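Long-range contact in transcriptional regulator, GntR family (Ralstonia eutropha, PDB 3IHU), which probably binds DNA and regulates transcription, as expected of a GntR-family factor that pairs a winged helix-turn-helix domain with an all-helical FCD domain: residues Met97-Gly108 / Leu148-Leu157. Residues are numbered along the deposited sequence; the frame is centred on the assembly and turned at random.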
# COMPACT_ATOMS: atom_id res chain seq x y z
N MSE A 97 6.15 -6.07 8.73
CA MSE A 97 5.84 -4.63 8.92
C MSE A 97 4.30 -4.38 9.05
O MSE A 97 3.92 -3.51 9.80
CB MSE A 97 6.52 -3.69 7.89
CG MSE A 97 8.12 -3.78 7.97
SE MSE A 97 8.70 -3.13 9.69
CE MSE A 97 9.14 -4.76 10.75
N THR A 98 3.48 -5.19 8.41
CA THR A 98 2.02 -5.05 8.52
C THR A 98 1.58 -5.58 9.84
O THR A 98 0.69 -5.06 10.48
CB THR A 98 1.25 -5.77 7.41
OG1 THR A 98 1.72 -5.31 6.13
CG2 THR A 98 -0.29 -5.51 7.53
N GLY A 99 2.19 -6.67 10.24
CA GLY A 99 2.07 -7.14 11.59
C GLY A 99 2.37 -6.08 12.62
O GLY A 99 1.59 -5.88 13.53
N LEU A 100 3.52 -5.42 12.50
CA LEU A 100 3.84 -4.35 13.41
C LEU A 100 2.90 -3.15 13.30
O LEU A 100 2.66 -2.50 14.28
CB LEU A 100 5.27 -3.91 13.25
CG LEU A 100 5.86 -2.94 14.22
CD1 LEU A 100 5.57 -3.33 15.63
CD2 LEU A 100 7.46 -2.86 13.91
N LEU A 101 2.42 -2.81 12.11
CA LEU A 101 1.46 -1.72 11.98
C LEU A 101 0.19 -1.97 12.87
O LEU A 101 -0.27 -1.06 13.59
CB LEU A 101 1.04 -1.59 10.54
CG LEU A 101 0.06 -0.48 10.16
CD1 LEU A 101 0.71 0.90 10.25
CD2 LEU A 101 -0.60 -0.81 8.81
N ALA A 102 -0.38 -3.17 12.74
CA ALA A 102 -1.56 -3.60 13.51
C ALA A 102 -1.21 -3.63 14.97
O ALA A 102 -1.95 -3.14 15.82
CB ALA A 102 -2.02 -5.00 13.04
N ARG A 103 -0.08 -4.26 15.31
CA ARG A 103 0.37 -4.31 16.68
C ARG A 103 0.45 -2.95 17.32
O ARG A 103 -0.10 -2.73 18.41
CB ARG A 103 1.72 -5.00 16.80
CG ARG A 103 2.23 -5.14 18.25
CD ARG A 103 3.69 -5.66 18.30
NE ARG A 103 3.96 -5.94 19.69
CZ ARG A 103 3.66 -7.06 20.33
NH1 ARG A 103 3.19 -8.12 19.70
NH2 ARG A 103 3.86 -7.13 21.62
N ALA A 104 1.10 -2.02 16.65
CA ALA A 104 1.28 -0.69 17.25
C ALA A 104 -0.07 0.06 17.37
O ALA A 104 -0.23 0.89 18.28
CB ALA A 104 2.28 0.13 16.47
N ALA A 105 -0.97 -0.13 16.40
CA ALA A 105 -2.23 0.58 16.36
C ALA A 105 -3.07 0.30 17.60
O ALA A 105 -3.95 1.10 17.89
CB ALA A 105 -3.08 0.26 15.05
N THR A 106 -2.81 -0.80 18.31
CA THR A 106 -3.51 -1.09 19.55
C THR A 106 -3.33 -0.02 20.59
O THR A 106 -4.16 0.10 21.51
CB THR A 106 -3.14 -2.42 20.21
OG1 THR A 106 -1.73 -2.42 20.55
CG2 THR A 106 -3.53 -3.56 19.34
N ARG A 107 -2.27 0.77 20.47
CA ARG A 107 -2.12 1.92 21.36
C ARG A 107 -3.26 2.93 21.25
O ARG A 107 -3.50 3.67 22.19
CB ARG A 107 -0.80 2.61 21.14
CG ARG A 107 0.36 1.73 21.55
CD ARG A 107 1.75 2.26 21.11
NE ARG A 107 2.15 3.40 21.93
CZ ARG A 107 1.88 4.69 21.67
NH1 ARG A 107 1.21 5.05 20.57
NH2 ARG A 107 2.30 5.63 22.51
N GLY A 108 -3.94 2.98 20.12
CA GLY A 108 -5.07 3.89 19.96
C GLY A 108 -6.42 3.23 20.16
O GLY A 108 -7.43 3.82 19.80
N LEU A 148 -4.54 3.18 10.83
CA LEU A 148 -3.74 2.29 11.65
C LEU A 148 -2.43 2.97 12.00
O LEU A 148 -1.94 2.86 13.15
CB LEU A 148 -3.49 0.93 10.99
CG LEU A 148 -4.70 0.02 10.81
CD1 LEU A 148 -4.27 -1.21 9.97
CD2 LEU A 148 -5.33 -0.35 12.21
N LEU A 149 -1.87 3.69 11.04
CA LEU A 149 -0.57 4.35 11.26
C LEU A 149 -0.68 5.43 12.33
O LEU A 149 0.12 5.47 13.25
CB LEU A 149 -0.05 4.95 9.97
CG LEU A 149 1.34 5.58 10.01
CD1 LEU A 149 2.49 4.57 10.34
CD2 LEU A 149 1.55 6.21 8.66
N GLU A 150 -1.71 6.25 12.23
CA GLU A 150 -1.92 7.35 13.15
C GLU A 150 -2.17 6.83 14.54
O GLU A 150 -1.72 7.44 15.51
CB GLU A 150 -3.08 8.25 12.72
CG GLU A 150 -2.86 9.01 11.41
CD GLU A 150 -1.50 9.76 11.37
OE1 GLU A 150 -1.16 10.45 12.37
OE2 GLU A 150 -0.76 9.61 10.36
N MSE A 151 -2.84 5.70 14.63
CA MSE A 151 -3.12 5.04 15.89
C MSE A 151 -1.86 4.59 16.60
O MSE A 151 -1.75 4.73 17.81
CB MSE A 151 -4.08 3.84 15.66
CG MSE A 151 -5.51 4.25 15.53
SE MSE A 151 -6.71 2.85 14.97
CE MSE A 151 -6.93 2.25 16.84
N GLY A 152 -0.86 4.05 15.87
CA GLY A 152 0.33 3.55 16.53
C GLY A 152 1.35 4.64 16.82
O GLY A 152 2.16 4.51 17.73
N ASP A 153 1.27 5.73 16.07
CA ASP A 153 2.22 6.82 16.14
C ASP A 153 3.71 6.36 16.20
O ASP A 153 4.49 6.94 16.92
CB ASP A 153 1.90 7.72 17.31
CG ASP A 153 2.45 9.10 17.14
OD1 ASP A 153 2.68 9.51 15.98
OD2 ASP A 153 2.65 9.79 18.13
N ASN A 154 4.06 5.28 15.50
CA ASN A 154 5.44 4.79 15.44
C ASN A 154 6.15 5.56 14.33
O ASN A 154 5.90 5.31 13.15
CB ASN A 154 5.46 3.27 15.26
CG ASN A 154 6.84 2.69 15.28
OD1 ASN A 154 7.73 3.28 14.73
ND2 ASN A 154 7.02 1.50 15.91
N ARG A 155 7.01 6.50 14.71
CA ARG A 155 7.79 7.29 13.75
C ARG A 155 8.58 6.39 12.77
O ARG A 155 8.67 6.71 11.59
CB ARG A 155 8.70 8.29 14.49
CG ARG A 155 9.64 9.08 13.60
CD ARG A 155 10.40 10.13 14.38
NE ARG A 155 11.73 10.34 13.82
N GLU A 156 9.10 5.25 13.23
CA GLU A 156 9.83 4.34 12.33
C GLU A 156 8.94 3.68 11.27
O GLU A 156 9.37 3.50 10.15
CB GLU A 156 10.62 3.27 13.10
CG GLU A 156 11.70 3.85 13.97
CD GLU A 156 12.46 4.95 13.27
OE1 GLU A 156 13.11 4.66 12.23
OE2 GLU A 156 12.35 6.11 13.76
N LEU A 157 7.70 3.35 11.63
CA LEU A 157 6.76 2.86 10.65
C LEU A 157 6.35 3.93 9.67
O LEU A 157 6.16 3.63 8.48
CB LEU A 157 5.49 2.32 11.33
CG LEU A 157 5.70 1.05 12.12
CD1 LEU A 157 4.32 0.62 12.69
CD2 LEU A 157 6.22 -0.06 11.24
O HOH W 1 0.47 1.51 13.77
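Leu148 crosses Leu101 at about a right angle, its CD1 lying 3.9 Å from Leu101 CD2, while its other methyl, CD2, meets Ala105 CB. Its carbonyl O accepts from a water that also donates to Leu101 O, so one molecule links the two helix backbones. The first bond of the Leu149 side chain points away from segment 97-108, yet CB and CD1 still touch Leu101 CD1: with CG anti to the backbone N (chi1 -178°), Leu101 brings CD1 to 3.8 Å from Leu149 CA. Selenomethionine Met151 lays CB against Ala105 CB, then bends at chi3 (86°), which carries CE to 3.4 Å from both Ala105 O and Gly108 O. Gly152 makes the tightest backbone approach, its CA 3.9 Å from that of Ala105; a CA-H...O contact runs from Gly152 CA to Ala104 O (3.2 Å). Arg107, bent at chi3, places NH1 3.0 Å from Gly152 O. Asp153, the first residue past the helix, takes a positive phi, and its carboxylate pairs with Arg158. Asn154 is the N-cap of the next helix, its OD1 accepting from Leu157 N (3.1 Å) from above the carbonyl plane and, weakly, from Glu156 N. The turn delivers Leu157 as a knob into a hole formed by Met97, Leu100, Leu101 and Ala104. Thus helix 84-105 packs within the FCD domain against the junction of helices 134-152 and 155-165, the axes of 97-105 and 148-152 crossing at 56°; helix 179-195 adjoins Ala105 and Leu148, helix 112-130 covers Leu148 and Met151, and helix 198-219 lies against other side chains of segment 97-108.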